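Local coordinates for probable transcriptional regulator, LysR family protein (Rhodococcus sp., PDB 2QL3), which probably regulates transcription as a LysR-family DNA-binding protein, of which this chain is the C-terminal, substrate-binding-type domain thought to sense an effector, at residues P6-C11 with E54-I59; Q49-E54 with S66-T71; L15-L20 with F38-Q43; V186-E191 with A200-V205. All blocks are in the same frame, centred on the assembly; numbering follows the deposited sequence.

Contact 1 (P6-C11 with E54-I59)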
# COMPACT_ATOMS: atom_id res chain seq x y z
N PRO A 6 19.21 0.12 20.33
CA PRO A 6 18.46 0.46 19.08
C PRO A 6 19.00 -0.27 17.89
O PRO A 6 20.21 -0.43 17.78
CB PRO A 6 18.74 1.96 18.91
CG PRO A 6 20.12 2.15 19.57
CD PRO A 6 20.14 1.19 20.72
N ILE A 7 18.12 -0.69 16.96
CA ILE A 7 18.55 -1.15 15.62
C ILE A 7 17.65 -0.46 14.61
O ILE A 7 16.46 -0.37 14.83
CB ILE A 7 18.54 -2.72 15.40
CG1 ILE A 7 18.94 -3.07 13.98
CG2 ILE A 7 17.16 -3.38 15.76
CD1 ILE A 7 18.77 -4.55 13.60
N ALA A 8 18.23 0.06 13.55
CA ALA A 8 17.45 0.61 12.41
C ALA A 8 17.33 -0.40 11.26
O ALA A 8 18.32 -0.84 10.68
CB ALA A 8 17.99 1.97 11.92
N VAL A 9 16.09 -0.79 11.02
CA VAL A 9 15.71 -1.76 9.98
C VAL A 9 14.93 -1.09 8.85
O VAL A 9 13.86 -0.47 9.05
CB VAL A 9 14.86 -2.92 10.55
CG1 VAL A 9 14.57 -3.97 9.42
CG2 VAL A 9 15.53 -3.58 11.77
N GLY A 10 15.46 -1.18 7.65
CA GLY A 10 14.72 -0.60 6.53
C GLY A 10 14.14 -1.70 5.69
O GLY A 10 14.56 -2.89 5.80
N CYS A 11 13.18 -1.34 4.84
CA CYS A 11 12.68 -2.28 3.82
C CYS A 11 11.97 -1.56 2.68
O CYS A 11 11.63 -0.38 2.83
CB CYS A 11 11.79 -3.35 4.45
SG CYS A 11 10.17 -2.82 4.85
N GLU A 54 22.31 5.23 8.39
CA GLU A 54 21.05 5.59 8.98
C GLU A 54 20.25 4.33 9.24
O GLU A 54 19.34 4.35 10.06
CB GLU A 54 20.24 6.51 8.04
CG GLU A 54 20.78 7.93 7.90
CD GLU A 54 19.88 8.76 6.96
OE1 GLU A 54 20.30 9.03 5.80
OE2 GLU A 54 18.76 9.13 7.39
N LEU A 55 20.53 3.28 8.47
CA LEU A 55 19.97 1.96 8.66
C LEU A 55 21.09 1.02 9.03
O LEU A 55 22.20 1.19 8.54
CB LEU A 55 19.28 1.45 7.39
CG LEU A 55 18.10 2.24 6.83
CD1 LEU A 55 17.75 1.62 5.47
CD2 LEU A 55 16.94 2.18 7.81
N ASP A 56 20.80 0.04 9.88
CA ASP A 56 21.76 -1.02 10.22
C ASP A 56 21.66 -2.13 9.17
O ASP A 56 22.67 -2.63 8.68
CB ASP A 56 21.50 -1.65 11.60
CG ASP A 56 21.81 -0.69 12.81
OD1 ASP A 56 22.97 -0.72 13.27
OD2 ASP A 56 20.93 0.08 13.29
N VAL A 57 20.41 -2.50 8.86
CA VAL A 57 20.10 -3.61 7.97
C VAL A 57 18.90 -3.21 7.11
O VAL A 57 18.20 -2.24 7.40
CB VAL A 57 19.80 -4.96 8.73
CG1 VAL A 57 21.01 -5.41 9.56
CG2 VAL A 57 18.58 -4.84 9.63
N ALA A 58 18.73 -3.93 6.01
CA ALA A 58 17.61 -3.74 5.08
C ALA A 58 17.05 -5.13 4.73
O ALA A 58 17.81 -6.14 4.58
CB ALA A 58 18.14 -3.04 3.81
N ILE A 59 15.73 -5.21 4.62
CA ILE A 59 15.05 -6.36 4.09
C ILE A 59 14.63 -5.99 2.68
O ILE A 59 13.84 -5.07 2.49
CB ILE A 59 13.80 -6.73 4.89
CG1 ILE A 59 14.15 -6.92 6.39
CG2 ILE A 59 13.12 -7.96 4.28
CD1 ILE A 59 15.18 -7.95 6.69
O HOH W 1 22.59 -0.68 16.04
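Ala8 and Asp56 exchange hydrogen bonds. Ala8 N donates to Asp56 OD2 at 2.7 Å in a nearly straight bond (176° at the hydrogen), meeting the carboxylate on its anti side and 20° out of its plane, and Asp56 N donates back to Ala8 O. That carbonyl oxygen also accepts from Val57 N at 3.2 Å, so two successive N-H groups share it: Val57 arrives nearly along the C=O axis, Asp56 at a more bent angle. Chi1 of Asp56 (-70°) sets CG beside its own backbone N. The other carboxylate oxygen, OD1, takes a bond at 2.8 Å from a water that also donates to Pro6 O.

Beyond this irregular start the ladder is plain parallel sheet: Gly10 N bonds to Val57 O at 2.9 Å, and Ile59 N to Gly10 O at 2.9 Å. Strand 34-40 pairs with the other edge of 5-11, so the connection through helix 43-51 to strand 57-61 is a beta-alpha-beta crossover that passes over strand 5-11, which lies between the two, in an alpha/beta lobe like those of type 2 periplasmic binding proteins.

The apolar contacts divide between the two faces. On one, Val57 CG2 receives Val9 CG2 at 3.9 Å and, from a chain crossing at about a right angle, Ile7 CD1 at 4.0 Å; Phe201 and Ile202 of helix 196-205 cover this patch. On the other, Leu55 CD2 lies 3.7 Å from Gly10 N, its isobutyl group resting directly on a backbone that has no side chain there, while Leu46 and Leu50 back it from helix 43-51.

Contact 2 (Q49-E54 with S66-T71)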
# COMPACT_ATOMS: atom_id res chain seq x y z
N GLN A 49 20.29 5.63 2.60
CA GLN A 49 20.24 5.54 4.06
C GLN A 49 21.20 4.47 4.58
O GLN A 49 22.03 4.76 5.50
CB GLN A 49 18.78 5.36 4.54
CG GLN A 49 17.99 6.64 4.30
CD GLN A 49 16.44 6.47 4.25
OE1 GLN A 49 15.75 7.25 3.57
NE2 GLN A 49 15.92 5.52 4.99
N LEU A 50 21.17 3.28 4.00
CA LEU A 50 22.13 2.21 4.36
C LEU A 50 23.60 2.62 4.19
O LEU A 50 24.44 2.37 5.06
CB LEU A 50 21.85 0.90 3.63
CG LEU A 50 22.40 -0.42 4.25
CD1 LEU A 50 21.74 -0.80 5.56
CD2 LEU A 50 22.19 -1.61 3.31
N GLU A 51 23.95 3.24 3.06
CA GLU A 51 25.34 3.72 2.86
C GLU A 51 25.75 4.71 3.95
O GLU A 51 26.92 4.70 4.37
CB GLU A 51 25.58 4.38 1.49
CG GLU A 51 25.58 3.44 0.29
CD GLU A 51 26.86 2.64 0.13
OE1 GLU A 51 27.97 3.11 0.52
OE2 GLU A 51 26.73 1.50 -0.43
N GLY A 52 24.84 5.59 4.35
CA GLY A 52 25.22 6.62 5.34
C GLY A 52 25.09 6.25 6.82
O GLY A 52 25.26 7.11 7.70
N GLY A 53 24.74 4.98 7.09
CA GLY A 53 24.61 4.47 8.43
C GLY A 53 23.31 4.79 9.14
O GLY A 53 23.23 4.67 10.35
N GLU A 54 22.31 5.23 8.39
CA GLU A 54 21.05 5.59 8.98
C GLU A 54 20.25 4.33 9.24
O GLU A 54 19.34 4.35 10.06
CB GLU A 54 20.24 6.51 8.04
CG GLU A 54 20.78 7.93 7.90
CD GLU A 54 19.88 8.76 6.96
OE1 GLU A 54 20.30 9.03 5.80
OE2 GLU A 54 18.76 9.13 7.39
N SER A 66 23.83 -3.22 -4.68
CA SER A 66 25.28 -3.11 -4.78
C SER A 66 25.96 -4.40 -4.37
O SER A 66 25.53 -5.08 -3.43
CB SER A 66 25.91 -2.03 -3.91
OG SER A 66 24.93 -1.45 -3.10
N PRO A 67 27.05 -4.72 -5.08
CA PRO A 67 28.02 -5.70 -4.58
C PRO A 67 28.62 -5.34 -3.22
O PRO A 67 29.24 -6.22 -2.64
CB PRO A 67 29.12 -5.69 -5.66
CG PRO A 67 28.45 -5.25 -6.88
CD PRO A 67 27.42 -4.23 -6.43
N GLU A 68 28.46 -4.11 -2.73
CA GLU A 68 29.04 -3.71 -1.43
C GLU A 68 28.25 -4.31 -0.23
O GLU A 68 28.68 -4.22 0.92
CB GLU A 68 29.12 -2.16 -1.28
CG GLU A 68 30.31 -1.40 -2.05
CD GLU A 68 30.69 -0.01 -1.41
OE1 GLU A 68 30.01 1.04 -1.64
OE2 GLU A 68 31.73 0.04 -0.70
N TRP A 69 27.07 -4.89 -0.53
CA TRP A 69 26.14 -5.41 0.46
C TRP A 69 26.28 -6.91 0.64
O TRP A 69 26.26 -7.67 -0.30
CB TRP A 69 24.69 -5.09 0.05
CG TRP A 69 24.36 -3.57 0.11
CD1 TRP A 69 25.25 -2.51 0.22
CD2 TRP A 69 23.06 -2.99 -0.03
NE1 TRP A 69 24.57 -1.31 0.18
CE2 TRP A 69 23.22 -1.57 0.05
CE3 TRP A 69 21.77 -3.51 -0.18
CZ2 TRP A 69 22.14 -0.69 -0.01
CZ3 TRP A 69 20.69 -2.64 -0.22
CH2 TRP A 69 20.88 -1.24 -0.16
N GLN A 70 26.47 -7.31 1.87
CA GLN A 70 26.39 -8.70 2.27
C GLN A 70 24.89 -8.99 2.35
O GLN A 70 24.12 -8.11 2.74
CB GLN A 70 27.02 -8.83 3.65
CG GLN A 70 28.52 -8.61 3.66
CD GLN A 70 29.26 -9.89 3.30
OE1 GLN A 70 29.52 -10.74 4.16
NE2 GLN A 70 29.61 -10.03 2.02
N THR A 71 24.48 -10.18 1.97
CA THR A 71 23.06 -10.55 1.98
C THR A 71 22.93 -12.00 2.50
O THR A 71 23.87 -12.77 2.39
CB THR A 71 22.39 -10.49 0.57
OG1 THR A 71 23.02 -11.44 -0.29
CG2 THR A 71 22.44 -9.06 -0.07
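Leu50 sets one methyl over the six-membered ring of Trp69. The two side chains reach toward each other tip to tip, and CD2 of Leu50 stands 3.4 Å from the centroid of that Trp69 ring, only 14° off the ring normal, a close CH-pi contact. With chi1 at -158°, Leu50 CG, which carries this methyl, lies anti to the backbone N. The opposite face of the indole carries Ser66 OG, 3.3 Å above the plane of the Trp69 ring and displaced toward its rim, so the ring is sandwiched. Ser66 gets there through a type I turn, closed by a bond from Trp69 N to Ser66 O.

The contact joins the end of helix 43-51 to the start of strand 69-84; the helix finishes in a Schellman motif, with Gly53 at positive phi and Glu54 N bonded to Gln49 O.

Toward the outside the packing gives way to acidic groups. The Glu51 chain bends at chi2, and its OE2 lies at the edge of the indole, 3.6 Å from Trp69 NE1 and near the ring plane. The same Glu51 OE2 lies 3.5 Å from Glu68 OE1, with the side chains crossing at about a right angle; such nearness of like charges may raise the proton affinity of one, though the nearby His189 could offset this.

Contact 3 (L15-L20 with F38-Q43)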
# COMPACT_ATOMS: atom_id res chain seq x y z
N LEU A 15 7.34 -5.04 1.03
CA LEU A 15 7.82 -6.01 1.99
C LEU A 15 7.32 -5.67 3.40
O LEU A 15 7.32 -6.53 4.28
CB LEU A 15 9.35 -5.98 1.96
CG LEU A 15 10.12 -7.05 1.17
CD1 LEU A 15 9.35 -7.78 0.19
CD2 LEU A 15 11.45 -6.55 0.59
N GLY A 16 6.94 -4.40 3.61
CA GLY A 16 6.43 -3.96 4.91
C GLY A 16 5.29 -4.77 5.51
O GLY A 16 5.36 -5.10 6.67
N PRO A 17 4.19 -5.06 4.75
CA PRO A 17 3.06 -5.87 5.33
C PRO A 17 3.15 -7.40 5.21
O PRO A 17 2.39 -8.12 5.82
CB PRO A 17 1.83 -5.40 4.55
CG PRO A 17 2.37 -4.70 3.32
CD PRO A 17 3.87 -4.56 3.39
N THR A 18 4.13 -7.89 4.45
CA THR A 18 4.15 -9.31 4.11
C THR A 18 5.20 -10.02 4.95
O THR A 18 4.91 -11.08 5.54
CB THR A 18 4.42 -9.54 2.62
OG1 THR A 18 5.58 -8.81 2.26
CG2 THR A 18 3.30 -8.95 1.80
N ILE A 19 6.41 -9.46 4.99
CA ILE A 19 7.52 -10.10 5.67
C ILE A 19 7.89 -9.51 7.06
O ILE A 19 8.14 -10.24 8.04
CB ILE A 19 8.72 -10.18 4.67
CG1 ILE A 19 8.51 -11.47 3.85
CG2 ILE A 19 10.01 -10.26 5.37
CD1 ILE A 19 9.14 -11.50 2.47
N LEU A 20 7.83 -8.20 7.14
CA LEU A 20 8.27 -7.44 8.27
C LEU A 20 7.46 -7.60 9.56
O LEU A 20 8.05 -7.65 10.61
CB LEU A 20 8.40 -5.99 7.92
CG LEU A 20 9.76 -5.50 7.44
CD1 LEU A 20 10.83 -5.50 8.56
CD2 LEU A 20 10.19 -6.28 6.23
N PHE A 38 12.00 1.38 12.52
CA PHE A 38 11.54 0.81 11.28
C PHE A 38 11.31 1.92 10.26
O PHE A 38 10.60 2.89 10.56
CB PHE A 38 10.26 0.03 11.52
CG PHE A 38 9.60 -0.44 10.27
CD1 PHE A 38 8.43 0.20 9.79
CD2 PHE A 38 10.14 -1.49 9.53
CE1 PHE A 38 7.80 -0.25 8.61
CE2 PHE A 38 9.50 -1.93 8.34
CZ PHE A 38 8.34 -1.30 7.89
N ARG A 39 11.88 1.78 9.07
CA ARG A 39 11.66 2.72 7.96
C ARG A 39 11.41 1.96 6.68
O ARG A 39 12.19 1.14 6.30
CB ARG A 39 12.86 3.66 7.68
CG ARG A 39 13.68 4.06 8.88
CD ARG A 39 13.94 5.56 8.95
NE ARG A 39 14.55 5.86 10.24
CZ ARG A 39 13.88 6.05 11.39
NH1 ARG A 39 12.53 6.00 11.42
NH2 ARG A 39 14.56 6.27 12.52
N GLU A 40 10.31 2.24 6.01
CA GLU A 40 10.06 1.78 4.66
C GLU A 40 10.58 2.83 3.72
O GLU A 40 10.32 4.01 3.92
CB GLU A 40 8.56 1.65 4.41
CG GLU A 40 8.01 0.34 4.79
CD GLU A 40 6.49 0.30 4.83
OE1 GLU A 40 5.88 1.32 5.24
OE2 GLU A 40 5.91 -0.74 4.44
N ASP A 41 11.31 2.44 2.69
CA ASP A 41 11.71 3.46 1.69
C ASP A 41 11.88 2.91 0.34
O ASP A 41 11.98 1.70 0.20
CB ASP A 41 12.93 4.29 2.09
CG ASP A 41 12.65 5.77 1.95
OD1 ASP A 41 12.04 6.20 0.90
OD2 ASP A 41 13.03 6.50 2.88
N THR A 42 11.84 3.80 -0.66
CA THR A 42 11.92 3.42 -2.05
C THR A 42 13.36 3.01 -2.34
O THR A 42 14.24 3.11 -1.48
CB THR A 42 11.62 4.65 -2.94
OG1 THR A 42 12.57 5.66 -2.62
CG2 THR A 42 10.22 5.19 -2.67
N GLN A 43 13.61 2.57 -3.56
CA GLN A 43 14.86 1.88 -3.83
C GLN A 43 16.14 2.68 -3.56
O GLN A 43 16.97 2.25 -2.78
CB GLN A 43 14.81 1.36 -5.24
CG GLN A 43 16.12 0.84 -5.76
CD GLN A 43 16.03 0.42 -7.22
OE1 GLN A 43 16.20 -0.75 -7.51
NE2 GLN A 43 15.78 1.38 -8.14
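At the dimer interface, the loop leading into helix 20-30 meets the end of strand 34-40: Gly16 and Leu20 face Phe38 and Glu40. Leu20 supplies the apolar half. Its CG lies 3.7 Å from Phe38 CE2, and its CD1 is 3.8 Å from that same ring carbon, the two side chains crossing obliquely. Gly16 borders the same ring at its edge, with CA near the ring plane and 4.4 Å from Phe38 CZ.

In the type 2 binding-protein fold this loop follows the first strand, which here runs between 34-40 and 57-61; the contact sets the loop between strand 5-11 and helix 20-30 against the end of the neighbouring parallel strand 34-40. Residues 15-17 have helical backbone angles without the regular bonds; Ile19 N bonds to Leu15 O at 3.1 Å, while the other backbone bonds within 15-20 are weak.

The polar half is Glu40. Its chain, extended beyond CG, carries OE2 to 3.3 Å from Gly16 CA, a close approach that a bare glycine backbone permits. The carboxylate is held from across the interface, OE1 by the hydroxyl of Thr135 and OE2 by that of Thr140, both of the second subunit. The ring of Phe144 of the second subunit meets that of Phe38, planes at about 50°. Past the strand, Asp41 OD1 accepts from Thr42 N at 2.9 Å through its anti lone pair and forms a salt bridge with Arg45 of helix 43-51.

Contact 4 (V186-E191 with A200-V205)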
# COMPACT_ATOMS: atom_id res chain seq x y z
N VAL A 186 17.95 -10.47 3.89
CA VAL A 186 18.48 -9.46 4.86
C VAL A 186 19.85 -8.95 4.37
O VAL A 186 20.71 -9.74 3.96
CB VAL A 186 18.52 -9.97 6.33
CG1 VAL A 186 19.53 -11.17 6.53
CG2 VAL A 186 18.85 -8.80 7.31
N ALA A 187 20.04 -7.64 4.33
CA ALA A 187 21.28 -7.08 3.78
C ALA A 187 21.93 -6.07 4.69
O ALA A 187 21.27 -5.44 5.51
CB ALA A 187 20.99 -6.47 2.35
N TRP A 188 23.24 -5.95 4.59
CA TRP A 188 23.97 -4.92 5.31
C TRP A 188 25.22 -4.62 4.52
O TRP A 188 25.61 -5.39 3.68
CB TRP A 188 24.33 -5.34 6.73
CG TRP A 188 25.25 -6.53 6.82
CD1 TRP A 188 26.60 -6.51 6.98
CD2 TRP A 188 24.87 -7.91 6.71
NE1 TRP A 188 27.11 -7.81 7.00
CE2 TRP A 188 26.07 -8.69 6.84
CE3 TRP A 188 23.64 -8.57 6.53
CZ2 TRP A 188 26.07 -10.08 6.83
CZ3 TRP A 188 23.63 -9.96 6.50
CH2 TRP A 188 24.85 -10.71 6.64
N HIS A 189 25.86 -3.51 4.80
CA HIS A 189 27.01 -3.08 4.00
C HIS A 189 28.31 -3.79 4.46
O HIS A 189 28.61 -3.82 5.64
CB HIS A 189 27.08 -1.56 4.16
CG HIS A 189 27.91 -0.85 3.14
ND1 HIS A 189 29.28 -0.92 3.13
CD2 HIS A 189 27.56 0.01 2.16
CE1 HIS A 189 29.75 -0.14 2.16
NE2 HIS A 189 28.72 0.44 1.56
N GLN A 190 29.04 -4.41 3.51
CA GLN A 190 30.39 -4.99 3.68
C GLN A 190 31.30 -4.28 4.66
O GLN A 190 32.12 -4.91 5.31
CB GLN A 190 31.17 -4.88 2.37
CG GLN A 190 31.59 -6.16 1.77
CD GLN A 190 31.78 -5.99 0.32
OE1 GLN A 190 32.38 -4.99 -0.13
NE2 GLN A 190 31.18 -6.89 -0.44
N GLU A 191 31.21 -2.96 4.69
CA GLU A 191 32.19 -2.16 5.42
C GLU A 191 31.65 -1.67 6.73
O GLU A 191 32.36 -0.99 7.46
CB GLU A 191 32.51 -0.93 4.59
CG GLU A 191 32.78 -1.29 3.14
CD GLU A 191 34.23 -1.22 2.77
OE1 GLU A 191 35.13 -0.98 3.62
OE2 GLU A 191 34.46 -1.39 1.57
N ALA A 200 22.60 -9.78 16.24
CA ALA A 200 21.54 -10.61 16.83
C ALA A 200 20.34 -10.68 15.91
O ALA A 200 19.73 -11.77 15.76
CB ALA A 200 21.13 -10.15 18.25
N PHE A 201 20.03 -9.54 15.26
CA PHE A 201 18.90 -9.48 14.31
C PHE A 201 19.08 -10.40 13.08
O PHE A 201 18.19 -11.21 12.75
CB PHE A 201 18.60 -8.04 13.87
CG PHE A 201 17.43 -7.92 12.99
CD1 PHE A 201 16.18 -7.72 13.53
CD2 PHE A 201 17.55 -7.97 11.59
CE1 PHE A 201 15.05 -7.57 12.74
CE2 PHE A 201 16.40 -7.84 10.79
CZ PHE A 201 15.13 -7.66 11.40
N ILE A 202 20.24 -10.29 12.44
CA ILE A 202 20.59 -11.08 11.33
C ILE A 202 20.56 -12.58 11.67
O ILE A 202 19.99 -13.36 10.91
CB ILE A 202 21.99 -10.67 10.76
CG1 ILE A 202 21.94 -9.21 10.24
CG2 ILE A 202 22.48 -11.72 9.70
CD1 ILE A 202 23.32 -8.46 10.12
N ARG A 203 21.13 -12.97 12.80
CA ARG A 203 21.17 -14.39 13.20
C ARG A 203 19.74 -14.87 13.51
O ARG A 203 19.39 -16.00 13.19
CB ARG A 203 22.14 -14.65 14.41
CG ARG A 203 23.62 -14.35 14.17
CD ARG A 203 24.44 -14.66 15.43
NE ARG A 203 25.88 -14.33 15.40
CZ ARG A 203 26.64 -14.16 16.50
NH1 ARG A 203 26.08 -14.26 17.71
NH2 ARG A 203 27.94 -13.90 16.42
N PHE A 204 18.93 -13.99 14.11
CA PHE A 204 17.60 -14.34 14.54
C PHE A 204 16.67 -14.56 13.33
O PHE A 204 15.91 -15.54 13.30
CB PHE A 204 17.04 -13.33 15.56
CG PHE A 204 15.61 -13.65 16.02
CD1 PHE A 204 15.39 -14.51 17.09
CD2 PHE A 204 14.52 -13.11 15.37
CE1 PHE A 204 14.06 -14.82 17.53
CE2 PHE A 204 13.21 -13.42 15.77
CZ PHE A 204 12.98 -14.29 16.87
N VAL A 205 16.76 -13.70 12.30
CA VAL A 205 15.86 -13.85 11.15
C VAL A 205 16.34 -14.87 10.12
O VAL A 205 15.58 -15.26 9.23
CB VAL A 205 15.53 -12.49 10.45
CG1 VAL A 205 14.99 -11.46 11.50
CG2 VAL A 205 16.77 -11.95 9.67
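Ile202 is the bump, and the hollow it fills lies between Val186 and Trp188, two residues that face the helix from the same side of the strand. Its CD1 sits over one face of the indole, 3.9 Å from the centroid of the six-membered ring of Trp188 and 22° off the normal, in a CH-pi contact offset toward the rim. The nearest ring atom to Ile202 CD1 is Trp188 CE3, at 3.6 Å. The other branch follows the ring outward: Ile202 CG2 lies 3.8 Å from Trp188 CZ3. The two side chains cross at about a right angle.

Val186 fills the next dip along the helix. Its CG2 touches Ile202 CG1 at 4.3 Å and lies near the plane of the Phe201 ring, 4.4 Å from Phe201 CE2 at its edge, while Val186 CG1 meets Val205 CG2 at 4.3 Å. Val205 CG1 in turn rests over the face of the Phe201 ring, toward its rim, one helical turn earlier.

The short segments of strand and helix run roughly antiparallel, 155° between directions, with axes 9.8 Å apart: the C-terminal helix layered against the sheet of an alpha/beta lobe.

In the fold
Contacts 1, 3 and 4 are buried, contact 2 only partly. Strand 57-61 pairs with 5-11 in contact 1 and also with 182-189, the strand of contact 4, where Ala58 O meets Ala187 N. Contact 1 relies on backbone bonds and an aspartate, contact 4 on apolar branches and an indole, and Phe201 and Ile202 serve both. Contact 2 pairs a buried tryptophan with acids that are exposed or partly so; its Leu50 also packs on the Leu55-Val57 backbone, and Gln70 N meets Trp188 O of contact 4. Contact 3, nested within the loop that contact 1 closes, is buried partly by the second subunit, which satisfies its carboxylate.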